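Local coordinates for alcohol dehydrogenase superfamily protein (Novosphingobium aromaticivorans, PDB 3GAZ), which probably works as an NADP-dependent oxidoreductase of the medium-chain dehydrogenase/reductase superfamily, although its substrate is not known, at residues G33-I39 with Q107-A113; I66-L71 with L101-A106. One frame throughout, in Å; residues are numbered along the deposited sequence.

Contact 1: G33-I39 with Q107-A113; sequences GQVLVQI and QFAAVDA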
ATOM      1  N   GLY A  33      18.474   2.004  -4.730  1.00 22.29           N
ATOM      2  CA  GLY A  33      18.205   2.111  -3.309  1.00 22.36           C
ATOM      3  C   GLY A  33      17.746   0.808  -2.676  1.00 21.41           C
ATOM      4  O   GLY A  33      17.657   0.722  -1.452  1.00 23.51           O
ATOM      5  N   GLN A  34      17.457  -0.203  -3.494  1.00 19.68           N
ATOM      6  CA  GLN A  34      17.012  -1.506  -2.987  1.00 19.97           C
ATOM      7  C   GLN A  34      18.058  -2.600  -3.191  1.00 19.64           C
ATOM      8  O   GLN A  34      18.986  -2.458  -3.991  1.00 16.25           O
ATOM      9  CB  GLN A  34      15.747  -1.986  -3.713  1.00 20.59           C
ATOM     10  CG  GLN A  34      14.537  -1.078  -3.682  1.00 20.81           C
ATOM     11  CD  GLN A  34      13.337  -1.735  -4.353  1.00 23.54           C
ATOM     12  OE1 GLN A  34      13.427  -2.205  -5.491  1.00 22.92           O
ATOM     13  NE2 GLN A  34      12.210  -1.774  -3.651  1.00 23.91           N
ATOM     14  N   VAL A  35      17.884  -3.701  -2.467  1.00 18.65           N
ATOM     15  CA  VAL A  35      18.749  -4.866  -2.605  1.00 19.18           C
ATOM     16  C   VAL A  35      17.790  -6.038  -2.740  1.00 19.24           C
ATOM     17  O   VAL A  35      16.672  -5.985  -2.221  1.00 18.96           O
ATOM     18  CB  VAL A  35      19.667  -5.102  -1.370  1.00 20.06           C
ATOM     19  CG1 VAL A  35      20.665  -3.966  -1.234  1.00 18.79           C
ATOM     20  CG2 VAL A  35      18.830  -5.252  -0.106  1.00 17.67           C
ATOM     21  N   LEU A  36      18.200  -7.076  -3.461  1.00 17.34           N
ATOM     22  CA  LEU A  36      17.352  -8.246  -3.623  1.00 16.52           C
ATOM     23  C   LEU A  36      17.758  -9.228  -2.545  1.00 16.67           C
ATOM     24  O   LEU A  36      18.910  -9.651  -2.481  1.00 17.10           O
ATOM     25  CB  LEU A  36      17.543  -8.881  -5.005  1.00 16.68           C
ATOM     26  CG  LEU A  36      16.647 -10.094  -5.285  1.00 17.41           C
ATOM     27  CD1 LEU A  36      15.181  -9.663  -5.293  1.00 18.29           C
ATOM     28  CD2 LEU A  36      17.022 -10.723  -6.622  1.00 16.81           C
ATOM     29  N   VAL A  37      16.809  -9.585  -1.689  1.00 15.51           N
ATOM     30  CA  VAL A  37      17.099 -10.507  -0.611  1.00 13.99           C
ATOM     31  C   VAL A  37      16.600 -11.905  -0.896  1.00 15.21           C
ATOM     32  O   VAL A  37      15.441 -12.099  -1.258  1.00 14.01           O
ATOM     33  CB  VAL A  37      16.460 -10.048   0.718  1.00 14.15           C
ATOM     34  CG1 VAL A  37      16.783 -11.059   1.826  1.00 13.35           C
ATOM     35  CG2 VAL A  37      16.963  -8.657   1.090  1.00 14.18           C
ATOM     36  N   GLN A  38      17.488 -12.877  -0.754  1.00 14.14           N
ATOM     37  CA  GLN A  38      17.103 -14.264  -0.933  1.00 16.55           C
ATOM     38  C   GLN A  38      16.683 -14.616   0.484  1.00 15.59           C
ATOM     39  O   GLN A  38      17.521 -14.706   1.383  1.00 15.54           O
ATOM     40  CB  GLN A  38      18.296 -15.107  -1.366  1.00 18.09           C
ATOM     41  CG  GLN A  38      17.970 -16.577  -1.551  1.00 22.18           C
ATOM     42  CD  GLN A  38      19.077 -17.324  -2.263  1.00 27.19           C
ATOM     43  OE1 GLN A  38      20.238 -17.274  -1.854  1.00 29.23           O
ATOM     44  NE2 GLN A  38      18.723 -18.023  -3.336  1.00 28.72           N
ATOM     45  N   ILE A  39      15.381 -14.778   0.681  1.00 14.49           N
ATOM     46  CA  ILE A  39      14.827 -15.064   1.996  1.00 14.44           C
ATOM     47  C   ILE A  39      15.030 -16.501   2.454  1.00 15.62           C
ATOM     48  O   ILE A  39      14.615 -17.444   1.779  1.00 15.54           O
ATOM     49  CB  ILE A  39      13.315 -14.730   2.021  1.00 14.55           C
ATOM     50  CG1 ILE A  39      13.111 -13.251   1.662  1.00 14.02           C
ATOM     51  CG2 ILE A  39      12.735 -15.041   3.399  1.00 15.27           C
ATOM     52  CD1 ILE A  39      11.647 -12.831   1.524  1.00 14.19           C
ATOM     53  N   GLN A 107      10.512 -16.637  -1.757  1.00 13.23           N
ATOM     54  CA  GLN A 107      11.929 -16.947  -1.830  1.00 13.66           C
ATOM     55  C   GLN A 107      12.772 -15.685  -1.973  1.00 13.68           C
ATOM     56  O   GLN A 107      13.924 -15.667  -1.553  1.00 11.98           O
ATOM     57  CB  GLN A 107      12.213 -17.890  -3.002  1.00 14.67           C
ATOM     58  CG  GLN A 107      11.606 -19.275  -2.837  1.00 14.31           C
ATOM     59  CD  GLN A 107      11.962 -20.192  -3.985  1.00 16.92           C
ATOM     60  OE1 GLN A 107      11.815 -19.825  -5.154  1.00 15.30           O
ATOM     61  NE2 GLN A 107      12.433 -21.396  -3.661  1.00 15.90           N
ATOM     62  N   PHE A 108      12.193 -14.632  -2.555  1.00 12.38           N
ATOM     63  CA  PHE A 108      12.914 -13.372  -2.751  1.00 12.38           C
ATOM     64  C   PHE A 108      12.055 -12.143  -2.455  1.00 14.27           C
ATOM     65  O   PHE A 108      10.830 -12.207  -2.468  1.00 12.38           O
ATOM     66  CB  PHE A 108      13.408 -13.255  -4.196  1.00 13.79           C
ATOM     67  CG  PHE A 108      14.329 -14.355  -4.621  1.00 13.41           C
ATOM     68  CD1 PHE A 108      15.700 -14.250  -4.410  1.00 12.67           C
ATOM     69  CD2 PHE A 108      13.826 -15.503  -5.227  1.00 13.04           C
ATOM     70  CE1 PHE A 108      16.560 -15.277  -4.801  1.00 13.72           C
ATOM     71  CE2 PHE A 108      14.677 -16.534  -5.620  1.00 14.54           C
ATOM     72  CZ  PHE A 108      16.046 -16.423  -5.406  1.00 12.87           C
ATOM     73  N   ALA A 109      12.720 -11.022  -2.205  1.00 13.25           N
ATOM     74  CA  ALA A 109      12.041  -9.762  -1.950  1.00 15.12           C
ATOM     75  C   ALA A 109      12.995  -8.605  -2.236  1.00 15.50           C
ATOM     76  O   ALA A 109      14.148  -8.620  -1.800  1.00 15.66           O
ATOM     77  CB  ALA A 109      11.558  -9.694  -0.507  1.00 13.92           C
ATOM     78  N   ALA A 110      12.514  -7.624  -2.991  1.00 15.82           N
ATOM     79  CA  ALA A 110      13.297  -6.434  -3.317  1.00 16.75           C
ATOM     80  C   ALA A 110      12.979  -5.473  -2.175  1.00 18.17           C
ATOM     81  O   ALA A 110      11.831  -5.051  -2.017  1.00 18.12           O
ATOM     82  CB  ALA A 110      12.839  -5.851  -4.652  1.00 15.05           C
ATOM     83  N   VAL A 111      13.993  -5.131  -1.387  1.00 18.07           N
ATOM     84  CA  VAL A 111      13.799  -4.276  -0.219  1.00 19.36           C
ATOM     85  C   VAL A 111      14.668  -3.027  -0.160  1.00 19.03           C
ATOM     86  O   VAL A 111      15.849  -3.060  -0.512  1.00 17.60           O
ATOM     87  CB  VAL A 111      14.065  -5.078   1.075  1.00 20.76           C
ATOM     88  CG1 VAL A 111      13.780  -4.218   2.300  1.00 23.50           C
ATOM     89  CG2 VAL A 111      13.220  -6.340   1.082  1.00 20.68           C
ATOM     90  N   ASP A 112      14.071  -1.934   0.315  1.00 18.13           N
ATOM     91  CA  ASP A 112      14.779  -0.667   0.471  1.00 18.23           C
ATOM     92  C   ASP A 112      15.873  -0.929   1.502  1.00 17.30           C
ATOM     93  O   ASP A 112      15.584  -1.354   2.624  1.00 16.27           O
ATOM     94  CB  ASP A 112      13.819   0.409   0.987  1.00 18.70           C
ATOM     95  CG  ASP A 112      14.465   1.783   1.075  1.00 21.73           C
ATOM     96  OD1 ASP A 112      15.524   1.919   1.727  1.00 19.19           O
ATOM     97  OD2 ASP A 112      13.902   2.735   0.492  1.00 23.42           O
ATOM     98  N   ALA A 113      17.121  -0.669   1.118  1.00 16.11           N
ATOM     99  CA  ALA A 113      18.274  -0.908   1.981  1.00 18.34           C
ATOM    100  C   ALA A 113      18.141  -0.339   3.392  1.00 17.15           C
ATOM    101  O   ALA A 113      18.638  -0.927   4.352  1.00 18.27           O
ATOM    102  CB  ALA A 113      19.541  -0.359   1.317  1.00 18.52           C
TER
HETATM  103  O   HOH W   1      17.707   2.865   0.074  1.00 34.79           O
HETATM  104  O   HOH W   2      14.761 -18.140  -0.884  1.00 22.61           O
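Six backbone hydrogen bonds tie G33-I39 to Q107-A113. V35 and V111 exchange two, V35 N to V111 O and V111 N to V35 O, both 2.9 Å; V37 and A109 exchange another two, V37 N to A109 O at 2.8 Å and A109 N to V37 O at 3.1 Å. I39 N gives to Q107 O (2.8 Å) at one end, and A113 N to G33 O (3.0 Å) at the other. A water lies at each end: one donates to G33 O and D112 OD1, the second to I39 O and Q107 O. D112 OD2 turns to a salt bridge with R114. At the non-hydrogen-bonded pairs on the outer sides of these two, F108 CA approaches V37 O to 3.2 Å and Q34 CA approaches V111 O to 3.1 Å, CA-H...O contacts usual in antiparallel sheet. The strands are antiparallel, their axes over these segments at 151°, and belong to the GroES-like domain's sheet, where strand 34-39 pairs on its other edge with strand 70-78. V35, V37, A109 and V111 share one face; V37 CG2 meets V111 CG2 at 4.4 Å, and L116 covers V35, V37 and V111. The other face carries L36, Q38, F108 and A110: L36 CD1 lies 4.2 Å from F108 CB, while Q38 NE2 reaches F108 CZ at 3.7 Å. Beyond V37, I39 CD1 packs on A109 CB at 3.7 Å.

Contact 2: I66-L71 with L101-A106; sequences ILGMDL and LQGTHA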
ATOM      1  N   ILE A  66       0.930 -11.466  -0.980  1.00 11.44           N
ATOM      2  CA  ILE A  66       1.913 -12.308  -0.324  1.00 11.05           C
ATOM      3  C   ILE A  66       2.043 -11.676   1.052  1.00 11.84           C
ATOM      4  O   ILE A  66       2.345 -10.483   1.162  1.00 13.62           O
ATOM      5  CB  ILE A  66       3.267 -12.254  -1.061  1.00 10.80           C
ATOM      6  CG1 ILE A  66       3.125 -12.906  -2.442  1.00 10.75           C
ATOM      7  CG2 ILE A  66       4.336 -12.943  -0.232  1.00  9.80           C
ATOM      8  CD1 ILE A  66       4.291 -12.653  -3.377  1.00 14.45           C
ATOM      9  N   LEU A  67       1.792 -12.460   2.098  1.00  9.93           N
ATOM     10  CA  LEU A  67       1.859 -11.943   3.462  1.00 11.37           C
ATOM     11  C   LEU A  67       3.195 -12.235   4.152  1.00 12.07           C
ATOM     12  O   LEU A  67       4.093 -12.826   3.556  1.00 13.95           O
ATOM     13  CB  LEU A  67       0.689 -12.502   4.279  1.00  9.65           C
ATOM     14  CG  LEU A  67      -0.671 -12.364   3.582  1.00 11.30           C
ATOM     15  CD1 LEU A  67      -1.793 -12.760   4.546  1.00 10.60           C
ATOM     16  CD2 LEU A  67      -0.860 -10.930   3.103  1.00 11.79           C
ATOM     17  N   GLY A  68       3.321 -11.808   5.408  1.00 13.04           N
ATOM     18  CA  GLY A  68       4.559 -12.007   6.148  1.00 11.79           C
ATOM     19  C   GLY A  68       5.281 -10.675   6.197  1.00 11.43           C
ATOM     20  O   GLY A  68       5.502 -10.064   5.155  1.00 11.59           O
HETATM   21  N   MSE A  69       5.663 -10.228   7.389  1.00 10.72           N
HETATM   22  CA  MSE A  69       6.314  -8.930   7.538  1.00 11.72           C
HETATM   23  C   MSE A  69       7.815  -8.957   7.846  1.00 10.35           C
HETATM   24  O   MSE A  69       8.551  -8.055   7.434  1.00 10.54           O
HETATM   25  CB  MSE A  69       5.587  -8.130   8.633  1.00 10.86           C
HETATM   26  CG  MSE A  69       4.070  -8.076   8.460  1.00 14.58           C
HETATM   27 SE   MSE A  69       3.205  -7.307   9.876  1.00  9.73          SE
HETATM   28  CE  MSE A  69       2.804  -8.645  10.777  1.00 15.10           C
ATOM     29  N   ASP A  70       8.257  -9.978   8.577  1.00 12.16           N
ATOM     30  CA  ASP A  70       9.665 -10.111   8.966  1.00 10.42           C
ATOM     31  C   ASP A  70      10.450 -11.095   8.098  1.00 12.34           C
ATOM     32  O   ASP A  70       9.907 -12.097   7.628  1.00  9.51           O
ATOM     33  CB  ASP A  70       9.789 -10.599  10.414  1.00 10.62           C
ATOM     34  CG  ASP A  70       9.288  -9.590  11.438  1.00 13.46           C
ATOM     35  OD1 ASP A  70       9.579  -8.384  11.288  1.00 10.64           O
ATOM     36  OD2 ASP A  70       8.624 -10.016  12.415  1.00 11.60           O
ATOM     37  N   LEU A  71      11.736 -10.813   7.904  1.00 10.74           N
ATOM     38  CA  LEU A  71      12.576 -11.716   7.139  1.00 12.33           C
ATOM     39  C   LEU A  71      14.010 -11.760   7.634  1.00 12.71           C
ATOM     40  O   LEU A  71      14.449 -10.918   8.423  1.00 11.12           O
ATOM     41  CB  LEU A  71      12.567 -11.355   5.648  1.00 12.17           C
ATOM     42  CG  LEU A  71      13.130 -10.019   5.145  1.00 12.52           C
ATOM     43  CD1 LEU A  71      14.635  -9.930   5.382  1.00 14.81           C
ATOM     44  CD2 LEU A  71      12.835  -9.906   3.650  1.00 12.10           C
ATOM     45  N   LEU A 101       2.962  -3.697   0.234  1.00 13.12           N
ATOM     46  CA  LEU A 101       4.330  -4.185   0.073  1.00 12.51           C
ATOM     47  C   LEU A 101       4.324  -5.711   0.034  1.00 14.06           C
ATOM     48  O   LEU A 101       3.599  -6.351   0.805  1.00 14.71           O
ATOM     49  CB  LEU A 101       5.203  -3.707   1.239  1.00 12.17           C
ATOM     50  CG  LEU A 101       5.509  -2.206   1.309  1.00 12.40           C
ATOM     51  CD1 LEU A 101       6.051  -1.858   2.680  1.00 13.01           C
ATOM     52  CD2 LEU A 101       6.515  -1.832   0.222  1.00 11.21           C
ATOM     53  N   GLN A 102       5.115  -6.295  -0.864  1.00 11.16           N
ATOM     54  CA  GLN A 102       5.180  -7.749  -0.954  1.00 12.55           C
ATOM     55  C   GLN A 102       5.569  -8.344   0.398  1.00 12.42           C
ATOM     56  O   GLN A 102       6.482  -7.851   1.059  1.00 11.70           O
ATOM     57  CB  GLN A 102       6.213  -8.202  -1.990  1.00 11.76           C
ATOM     58  CG  GLN A 102       6.296  -9.719  -2.074  1.00 10.69           C
ATOM     59  CD  GLN A 102       7.608 -10.220  -2.637  1.00 12.78           C
ATOM     60  OE1 GLN A 102       7.936  -9.976  -3.796  1.00 10.81           O
ATOM     61  NE2 GLN A 102       8.369 -10.930  -1.811  1.00 10.02           N
ATOM     62  N   GLY A 103       4.885  -9.414   0.792  1.00 13.13           N
ATOM     63  CA  GLY A 103       5.181 -10.061   2.060  1.00 12.02           C
ATOM     64  C   GLY A 103       6.440 -10.905   1.995  1.00 12.36           C
ATOM     65  O   GLY A 103       7.056 -11.038   0.932  1.00  9.85           O
ATOM     66  N   THR A 104       6.827 -11.498   3.121  1.00 11.35           N
ATOM     67  CA  THR A 104       8.039 -12.306   3.137  1.00 13.21           C
ATOM     68  C   THR A 104       7.843 -13.812   2.952  1.00 13.21           C
ATOM     69  O   THR A 104       8.805 -14.575   3.059  1.00 13.12           O
ATOM     70  CB  THR A 104       8.864 -12.036   4.418  1.00 14.07           C
ATOM     71  OG1 THR A 104       8.114 -12.423   5.578  1.00 12.74           O
ATOM     72  CG2 THR A 104       9.208 -10.552   4.509  1.00 10.27           C
ATOM     73  N   HIS A 105       6.607 -14.244   2.684  1.00 11.81           N
ATOM     74  CA  HIS A 105       6.339 -15.662   2.435  1.00 10.90           C
ATOM     75  C   HIS A 105       6.738 -15.883   0.974  1.00 12.52           C
ATOM     76  O   HIS A 105       5.907 -16.240   0.134  1.00 12.53           O
ATOM     77  CB  HIS A 105       4.850 -15.985   2.595  1.00 10.68           C
ATOM     78  CG  HIS A 105       4.320 -15.763   3.977  1.00 11.94           C
ATOM     79  ND1 HIS A 105       2.970 -15.720   4.255  1.00 12.67           N
ATOM     80  CD2 HIS A 105       4.955 -15.581   5.159  1.00 11.35           C
ATOM     81  CE1 HIS A 105       2.797 -15.521   5.549  1.00 12.77           C
ATOM     82  NE2 HIS A 105       3.985 -15.433   6.119  1.00 13.10           N
ATOM     83  N   ALA A 106       8.009 -15.638   0.676  1.00 12.80           N
ATOM     84  CA  ALA A 106       8.522 -15.770  -0.685  1.00 14.01           C
ATOM     85  C   ALA A 106      10.011 -16.058  -0.673  1.00 13.12           C
ATOM     86  O   ALA A 106      10.702 -15.750   0.295  1.00 13.60           O
ATOM     87  CB  ALA A 106       8.258 -14.484  -1.465  1.00 14.14           C
TER
HETATM   88  O   HOH W   3       1.206 -15.203   1.985  1.00 13.45           O
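Inside the GroES-like domain, an irregular connection between strands 90-94 and 108-112 folds against the lead-in to strand 70-78, and H105 forms the centre of an inverse gamma turn in it. Backbone groups make most of the bonds. T104 N donates to G68 O (2.8 Å), H105 N to L67 O (3.0 Å), and G103 N more weakly to I66 O (2.8 Å). The T104 hydroxyl adds a fourth, OG1 to D70 O at 2.7 Å, and also bonds S42. Two glycines permit this closeness: a CB on G68 would strike H105 CD2 and T104 OG1, and one on G103 would strike I66 O and L67 O. The bare G68 CA instead sits over the face of the H105 imidazole, 3.9 Å from its centroid, as a CH-pi contact. A water joins L67 N (2.8 Å) to H105 ND1 (2.9 Å), while H105 NE2 bonds Y315. Apolar contacts flank these bonds, I66 CD1 meeting Q102 CG at 3.8 Å and L71 CB meeting T104 CG2 at 3.6 Å. The contact is buried: I66 and A106 lean on A10 of strand 7-13, L67 packs against I51 and R52 of helix 46-52, and selenomethionine M69 packs on L133 of helix 132-145, while D70 touches P132 and its OD1 is hydrogen-bonded to L133 N at the start of that helix.

The centres of contacts 1 and 2 lie about 11 Å apart, on the same side of the chain's centre. Along the chain the order is 33-39, 66-71, 101-106, 107-113, so contact 2 falls between the two strands that contact 1 brings together, and its second segment runs straight into strand 108-112. Strand 34-39 of contact 1 and strand 70-78, which begins in contact 2, adjoin in one sheet. The contacts also touch directly: Q102 NE2 probably hydrogen-bonds F108 O at 2.8 Å, and I39 CB packs on A106 O at 3.3 Å. A regular strand pair and an irregular connection are thus adjoining parts of one domain, the first partly buried and the second buried, distinct from the Rossmann-type parallel sheet.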